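Long-range contact in Sec-alkylsulfatase (Pseudomonas sp., PDB 4AXH), which hydrolyses secondary alkyl sulfates enantioselectively at a two-zinc site, inverting the configuration at carbon to release (S)-alcohols and sulfate: residues A[304-314]-A[346-357]. Sequence-based numbering, arbitrary orientation. Where two conformers were deposited one is given.
With ZN (zinc ion), chain C; ZN (zinc ion), chain D.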
ATOM      1  N   LYS A 304     -17.105 -14.645  30.661  1.00 42.98           N
ATOM      2  CA  LYS A 304     -17.841 -14.936  29.419  0.50 43.28           C
ATOM      3  C   LYS A 304     -18.037 -13.628  28.602  1.00 48.92           C
ATOM      4  O   LYS A 304     -19.107 -13.409  27.999  1.00 49.31           O
ATOM      5  CB  LYS A 304     -19.189 -15.665  29.682  0.50 44.36           C
ATOM      6  CG  LYS A 304     -19.094 -17.180  29.747  0.50 42.84           C
ATOM      7  CD  LYS A 304     -20.478 -17.817  29.619  0.50 42.15           C
ATOM      8  CE  LYS A 304     -20.548 -18.791  28.467  0.50 41.04           C
ATOM      9  NZ  LYS A 304     -21.850 -18.706  27.740  0.50 49.83           N
ATOM     10  N   VAL A 305     -17.000 -12.731  28.636  1.00 44.20           N
ATOM     11  CA  VAL A 305     -16.952 -11.438  27.944  1.00 42.79           C
ATOM     12  C   VAL A 305     -15.786 -11.449  26.967  1.00 44.90           C
ATOM     13  O   VAL A 305     -14.736 -12.041  27.270  1.00 46.20           O
ATOM     14  CB  VAL A 305     -16.977 -10.151  28.836  1.00 46.77           C
ATOM     15  CG1 VAL A 305     -17.882 -10.278  30.050  1.00 46.16           C
ATOM     16  CG2 VAL A 305     -15.601  -9.718  29.262  1.00 47.52           C
ATOM     17  N   LEU A 306     -15.969 -10.827  25.788  1.00 36.91           N
ATOM     18  CA  LEU A 306     -14.914 -10.738  24.780  1.00 34.33           C
ATOM     19  C   LEU A 306     -14.551  -9.287  24.520  1.00 38.69           C
ATOM     20  O   LEU A 306     -15.436  -8.446  24.328  1.00 38.78           O
ATOM     21  CB  LEU A 306     -15.275 -11.489  23.483  1.00 33.17           C
ATOM     22  CG  LEU A 306     -14.313 -11.369  22.287  1.00 35.33           C
ATOM     23  CD1 LEU A 306     -13.038 -12.145  22.515  1.00 36.11           C
ATOM     24  CD2 LEU A 306     -14.960 -11.805  21.029  1.00 31.94           C
ATOM     25  N   ASN A 307     -13.245  -8.987  24.559  1.00 34.67           N
ATOM     26  CA  ASN A 307     -12.749  -7.651  24.279  1.00 34.01           C
ATOM     27  C   ASN A 307     -11.951  -7.694  22.968  1.00 37.45           C
ATOM     28  O   ASN A 307     -10.929  -8.370  22.880  1.00 37.89           O
ATOM     29  CB  ASN A 307     -11.977  -7.045  25.446  1.00 27.15           C
ATOM     30  CG  ASN A 307     -11.645  -5.593  25.225  1.00 28.45           C
ATOM     31  OD1 ASN A 307     -11.458  -5.143  24.097  1.00 22.32           O
ATOM     32  ND2 ASN A 307     -11.551  -4.817  26.296  1.00 21.29           N
ATOM     33  N   THR A 308     -12.447  -6.974  21.956  1.00 31.50           N
ATOM     34  CA  THR A 308     -11.909  -6.940  20.593  1.00 30.20           C
ATOM     35  C   THR A 308     -11.029  -5.748  20.282  1.00 33.61           C
ATOM     36  O   THR A 308     -10.855  -5.428  19.097  1.00 34.37           O
ATOM     37  CB  THR A 308     -13.056  -6.992  19.595  1.00 34.90           C
ATOM     38  OG1 THR A 308     -13.810  -5.782  19.709  1.00 37.91           O
ATOM     39  CG2 THR A 308     -13.951  -8.188  19.810  1.00 28.53           C
ATOM     40  N   ALA A 309     -10.484  -5.066  21.328  1.00 27.01           N
ATOM     41  CA  ALA A 309      -9.637  -3.885  21.162  1.00 24.50           C
ATOM     42  C   ALA A 309     -10.367  -2.909  20.197  1.00 27.74           C
ATOM     43  O   ALA A 309     -11.524  -2.562  20.477  1.00 27.11           O
ATOM     44  CB  ALA A 309      -8.267  -4.301  20.611  1.00 24.49           C
ATOM     45  N   ASP A 310      -9.723  -2.528  19.056  1.00 24.07           N
ATOM     46  CA  ASP A 310     -10.274  -1.665  17.982  1.00 23.96           C
ATOM     47  C   ASP A 310     -10.537  -2.463  16.687  1.00 30.85           C
ATOM     48  O   ASP A 310     -10.706  -1.862  15.604  1.00 28.06           O
ATOM     49  CB  ASP A 310      -9.307  -0.533  17.634  1.00 24.60           C
ATOM     50  CG  ASP A 310      -8.924   0.383  18.760  1.00 27.20           C
ATOM     51  OD1 ASP A 310      -9.401   0.156  19.903  1.00 28.50           O
ATOM     52  OD2 ASP A 310      -8.145   1.336  18.504  1.00 24.48           O
ATOM     53  N   ASN A 311     -10.549  -3.823  16.810  1.00 29.50           N
ATOM     54  CA  ASN A 311     -10.739  -4.724  15.694  1.00 29.27           C
ATOM     55  C   ASN A 311     -12.141  -4.763  15.111  1.00 31.92           C
ATOM     56  O   ASN A 311     -12.303  -5.158  13.945  1.00 31.63           O
ATOM     57  CB  ASN A 311     -10.255  -6.111  16.062  1.00 29.87           C
ATOM     58  CG  ASN A 311      -8.806  -6.089  16.398  1.00 46.09           C
ATOM     59  OD1 ASN A 311      -7.993  -5.524  15.658  1.00 40.60           O
ATOM     60  ND2 ASN A 311      -8.479  -6.607  17.565  1.00 40.29           N
ATOM     61  N   ALA A 312     -13.154  -4.384  15.906  1.00 26.95           N
ATOM     62  CA  ALA A 312     -14.521  -4.410  15.420  1.00 26.66           C
ATOM     63  C   ALA A 312     -15.363  -3.366  16.129  1.00 28.73           C
ATOM     64  O   ALA A 312     -16.293  -3.719  16.851  1.00 29.38           O
ATOM     65  CB  ALA A 312     -15.110  -5.808  15.602  1.00 27.57           C
ATOM     66  N   PRO A 313     -15.096  -2.062  15.921  1.00 23.90           N
ATOM     67  CA  PRO A 313     -15.900  -1.045  16.618  1.00 23.57           C
ATOM     68  C   PRO A 313     -17.258  -0.754  15.948  1.00 26.94           C
ATOM     69  O   PRO A 313     -17.472  -1.146  14.800  1.00 26.84           O
ATOM     70  CB  PRO A 313     -14.963   0.168  16.613  1.00 24.58           C
ATOM     71  CG  PRO A 313     -14.173   0.038  15.375  1.00 27.15           C
ATOM     72  CD  PRO A 313     -14.052  -1.430  15.081  1.00 23.59           C
ATOM     73  N   PRO A 314     -18.170  -0.039  16.634  1.00 23.07           N
ATOM     74  CA  PRO A 314     -19.502   0.249  16.063  1.00 21.86           C
ATOM     75  C   PRO A 314     -19.557   1.384  15.041  1.00 26.37           C
ATOM     76  O   PRO A 314     -20.373   2.314  15.169  1.00 24.34           O
ATOM     77  CB  PRO A 314     -20.372   0.566  17.284  1.00 23.22           C
ATOM     78  CG  PRO A 314     -19.524   0.410  18.460  1.00 28.59           C
ATOM     79  CD  PRO A 314     -18.097   0.436  18.019  1.00 25.53           C
ATOM     80  N   ASP A 346     -19.701 -18.646  20.879  1.00 42.37           N
ATOM     81  CA  ASP A 346     -20.598 -19.513  21.665  1.00 43.76           C
ATOM     82  C   ASP A 346     -20.385 -19.402  23.183  1.00 48.16           C
ATOM     83  O   ASP A 346     -21.291 -19.782  23.941  1.00 48.21           O
ATOM     84  CB  ASP A 346     -20.473 -20.974  21.222  1.00 46.62           C
ATOM     85  CG  ASP A 346     -20.552 -21.195  19.717  1.00 60.53           C
ATOM     86  OD1 ASP A 346     -21.373 -20.507  19.054  1.00 59.77           O
ATOM     87  OD2 ASP A 346     -19.796 -22.056  19.203  1.00 69.86           O
ATOM     88  N   ARG A 347     -19.208 -18.833  23.609  1.00 43.88           N
ATOM     89  CA  ARG A 347     -18.735 -18.596  24.994  1.00 42.14           C
ATOM     90  C   ARG A 347     -18.813 -17.126  25.457  1.00 45.92           C
ATOM     91  O   ARG A 347     -18.199 -16.780  26.477  1.00 45.98           O
ATOM     92  CB  ARG A 347     -17.270 -18.971  25.076  1.00 37.47           C
ATOM     93  CG  ARG A 347     -16.969 -20.428  25.122  1.00 42.68           C
ATOM     94  CD  ARG A 347     -15.523 -20.588  25.506  1.00 38.55           C
ATOM     95  NE  ARG A 347     -14.559 -20.477  24.429  1.00 33.05           N
ATOM     96  CZ  ARG A 347     -13.255 -20.599  24.631  1.00 47.71           C
ATOM     97  NH1 ARG A 347     -12.781 -20.795  25.857  1.00 53.76           N
ATOM     98  NH2 ARG A 347     -12.416 -20.574  23.608  1.00 34.50           N
ATOM     99  N   THR A 348     -19.518 -16.254  24.712  1.00 40.98           N
ATOM    100  CA  THR A 348     -19.564 -14.836  25.063  1.00 40.00           C
ATOM    101  C   THR A 348     -20.936 -14.263  25.217  1.00 43.80           C
ATOM    102  O   THR A 348     -21.775 -14.450  24.340  1.00 44.98           O
ATOM    103  CB  THR A 348     -18.557 -13.992  24.262  1.00 48.93           C
ATOM    104  OG1 THR A 348     -18.674 -12.631  24.673  1.00 58.05           O
ATOM    105  CG2 THR A 348     -18.765 -14.068  22.786  1.00 49.60           C
ATOM    106  N   ASP A 349     -21.176 -13.583  26.360  1.00 39.17           N
ATOM    107  CA  ASP A 349     -22.467 -12.974  26.707  1.00 38.04           C
ATOM    108  C   ASP A 349     -22.493 -11.492  26.383  1.00 41.00           C
ATOM    109  O   ASP A 349     -23.529 -10.955  26.030  1.00 40.82           O
ATOM    110  CB  ASP A 349     -22.805 -13.199  28.197  1.00 39.62           C
ATOM    111  CG  ASP A 349     -23.111 -14.642  28.601  1.00 54.37           C
ATOM    112  OD1 ASP A 349     -23.289 -15.505  27.687  1.00 56.95           O
ATOM    113  OD2 ASP A 349     -23.176 -14.916  29.828  1.00 56.91           O
ATOM    114  N   VAL A 350     -21.367 -10.815  26.551  1.00 37.70           N
ATOM    115  CA  VAL A 350     -21.256  -9.390  26.275  1.00 36.12           C
ATOM    116  C   VAL A 350     -19.920  -9.111  25.685  1.00 36.85           C
ATOM    117  O   VAL A 350     -18.918  -9.529  26.235  1.00 36.02           O
ATOM    118  CB  VAL A 350     -21.602  -8.470  27.478  1.00 39.86           C
ATOM    119  CG1 VAL A 350     -21.187  -9.089  28.801  1.00 39.09           C
ATOM    120  CG2 VAL A 350     -21.033  -7.058  27.299  1.00 39.69           C
ATOM    121  N   LEU A 351     -19.911  -8.442  24.540  1.00 33.45           N
ATOM    122  CA  LEU A 351     -18.697  -8.031  23.851  1.00 33.36           C
ATOM    123  C   LEU A 351     -18.341  -6.609  24.315  1.00 36.08           C
ATOM    124  O   LEU A 351     -19.211  -5.744  24.346  1.00 32.98           O
ATOM    125  CB  LEU A 351     -18.916  -8.072  22.333  1.00 33.10           C
ATOM    126  CG  LEU A 351     -17.767  -7.616  21.452  1.00 38.57           C
ATOM    127  CD1 LEU A 351     -17.686  -8.454  20.240  1.00 39.40           C
ATOM    128  CD2 LEU A 351     -17.958  -6.190  21.003  1.00 42.61           C
ATOM    129  N   ILE A 352     -17.074  -6.380  24.689  1.00 33.22           N
ATOM    130  CA  ILE A 352     -16.603  -5.033  25.062  1.00 32.89           C
ATOM    131  C   ILE A 352     -15.488  -4.552  24.117  1.00 36.04           C
ATOM    132  O   ILE A 352     -14.870  -5.351  23.417  1.00 34.42           O
ATOM    133  CB  ILE A 352     -16.297  -4.811  26.566  1.00 34.92           C
ATOM    134  CG1 ILE A 352     -15.092  -5.641  27.027  1.00 33.51           C
ATOM    135  CG2 ILE A 352     -17.571  -5.038  27.437  1.00 36.51           C
ATOM    136  CD1 ILE A 352     -14.453  -5.160  28.256  1.00 25.45           C
ATOM    137  N   GLN A 353     -15.283  -3.249  24.048  1.00 34.19           N
ATOM    138  CA  GLN A 353     -14.276  -2.688  23.146  1.00 34.58           C
ATOM    139  C   GLN A 353     -13.477  -1.571  23.798  1.00 33.72           C
ATOM    140  O   GLN A 353     -13.808  -1.149  24.910  1.00 34.12           O
ATOM    141  CB  GLN A 353     -14.962  -2.156  21.882  1.00 37.12           C
ATOM    142  CG  GLN A 353     -15.562  -3.214  20.997  1.00 41.23           C
ATOM    143  CD  GLN A 353     -16.875  -2.765  20.497  1.00 56.12           C
ATOM    144  OE1 GLN A 353     -17.582  -1.996  21.139  1.00 50.90           O
ATOM    145  NE2 GLN A 353     -17.224  -3.261  19.342  1.00 62.58           N
ATOM    146  N   GLN A 354     -12.447  -1.085  23.095  1.00 27.22           N
ATOM    147  CA  GLN A 354     -11.605  -0.010  23.604  1.00 27.04           C
ATOM    148  C   GLN A 354     -11.975   1.358  22.987  1.00 32.14           C
ATOM    149  O   GLN A 354     -11.315   2.376  23.206  1.00 32.89           O
ATOM    150  CB  GLN A 354     -10.117  -0.386  23.517  1.00 28.10           C
ATOM    151  CG  GLN A 354      -9.777  -1.688  24.269  1.00 20.15           C
ATOM    152  CD  GLN A 354     -10.004  -1.542  25.765  1.00 35.58           C
ATOM    153  OE1 GLN A 354     -11.044  -1.899  26.321  1.00 30.46           O
ATOM    154  NE2 GLN A 354      -9.030  -1.001  26.452  1.00 33.74           N
ATOM    155  N   HIS A 355     -13.073   1.364  22.255  1.00 26.84           N
ATOM    156  CA  HIS A 355     -13.738   2.531  21.727  1.00 26.46           C
ATOM    157  C   HIS A 355     -15.176   2.146  21.770  1.00 33.19           C
ATOM    158  O   HIS A 355     -15.498   1.010  21.419  1.00 33.00           O
ATOM    159  CB  HIS A 355     -13.334   2.842  20.284  1.00 27.01           C
ATOM    160  CG  HIS A 355     -11.975   3.420  20.164  1.00 29.49           C
ATOM    161  ND1 HIS A 355     -11.688   4.664  20.654  1.00 31.07           N
ATOM    162  CD2 HIS A 355     -10.860   2.883  19.630  1.00 30.30           C
ATOM    163  CE1 HIS A 355     -10.410   4.855  20.396  1.00 30.30           C
ATOM    164  NE2 HIS A 355      -9.873   3.806  19.777  1.00 30.15           N
ATOM    165  N   ASN A 356     -16.049   3.062  22.231  1.00 31.31           N
ATOM    166  CA  ASN A 356     -17.510   2.888  22.285  1.00 30.77           C
ATOM    167  C   ASN A 356     -18.087   1.861  23.261  1.00 34.41           C
ATOM    168  O   ASN A 356     -17.373   1.301  24.083  1.00 35.18           O
ATOM    169  CB  ASN A 356     -18.115   2.725  20.897  1.00 28.15           C
ATOM    170  CG  ASN A 356     -17.532   3.654  19.874  1.00 36.71           C
ATOM    171  OD1 ASN A 356     -16.732   3.246  19.041  1.00 19.86           O
ATOM    172  ND2 ASN A 356     -17.934   4.911  19.905  1.00 35.18           N
ATOM    173  N   TRP A 357     -19.395   1.640  23.153  1.00 29.17           N
ATOM    174  CA  TRP A 357     -20.254   0.851  24.029  1.00 28.09           C
ATOM    175  C   TRP A 357     -20.195  -0.657  23.796  1.00 32.31           C
ATOM    176  O   TRP A 357     -19.882  -1.109  22.674  1.00 30.93           O
ATOM    177  CB  TRP A 357     -21.725   1.357  23.932  1.00 25.68           C
ATOM    178  CG  TRP A 357     -22.176   1.519  22.527  1.00 25.98           C
ATOM    179  CD1 TRP A 357     -22.705   0.571  21.716  1.00 28.23           C
ATOM    180  CD2 TRP A 357     -21.902   2.653  21.697  1.00 25.96           C
ATOM    181  NE1 TRP A 357     -22.861   1.076  20.446  1.00 27.28           N
ATOM    182  CE2 TRP A 357     -22.362   2.344  20.401  1.00 29.44           C
ATOM    183  CE3 TRP A 357     -21.297   3.912  21.926  1.00 26.74           C
ATOM    184  CZ2 TRP A 357     -22.280   3.263  19.335  1.00 29.19           C
ATOM    185  CZ3 TRP A 357     -21.176   4.802  20.865  1.00 27.54           C
ATOM    186  CH2 TRP A 357     -21.672   4.483  19.591  1.00 28.21           C
TER
HETATM  187 ZN    ZN C 700      -8.013   3.145  19.652  1.00 33.36          ZN
HETATM  188 ZN    ZN D 701      -6.195   1.403  17.523  1.00 39.46          ZN
HETATM  189  O   HOH W   1     -18.427   3.944  16.650  1.00174.23           O
HETATM  190  O   HOH W   2      -6.509   3.356  18.187  1.00 31.68           O
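D310 and H355 converge on one zinc ion from the loops that follow two neighbouring parallel strands, 305-307 and 350-352. D310 OD2 bridges both metals, at 2.1 Å from the chain C zinc, a task suited to a carboxylate oxygen, which can serve two cations. H355 binds the same zinc through NE2 at 2.0 Å, its ring plane turned 53° from the carboxylate. A water also bridges the metals; D183 and H184 complete the chain C zinc site, H179, H181 and E291 that of the chain D zinc.

N307 ties the turn after its strand to the neighbouring segment. With CG anti to the backbone N (chi1 -172°), its OD1 accepts from A309 N in an Asx turn, while ND2 donates across to Q354 OE1 at 3.0 Å. The bond is straight and in the N307 amide plane, yet meets the Q354 carbonyl from above its plane, the amides being 54° apart. The strongest polar partner of the Q354 amide is T136. Asparagine suits this place because one short group both accepts and donates. The I352 side chain crosses N307 at a slant, with CD1 3.5 Å from ND2.

Backbone bonds such as I352 N to L306 O (2.7 Å) join the strands. V305 and V350 lie side by side on the N307 face, whereas L306 and L351 point to the other, where T308 CG2 packs crosswise on L351 CD1. Q353 NE2 makes a weak bond to A312 O, and Y368 of helix 362-388 bonds to both atoms. P314 rests its CG off-centre over the W357 five-membered ring, a CH-pi contact of rigid proline on flat indole.

Loops delivering a bridging aspartate and a histidine to paired zincs are characteristic of dinuclear metallo-beta-lactamase superfamily hydrolases such as glyoxalase II.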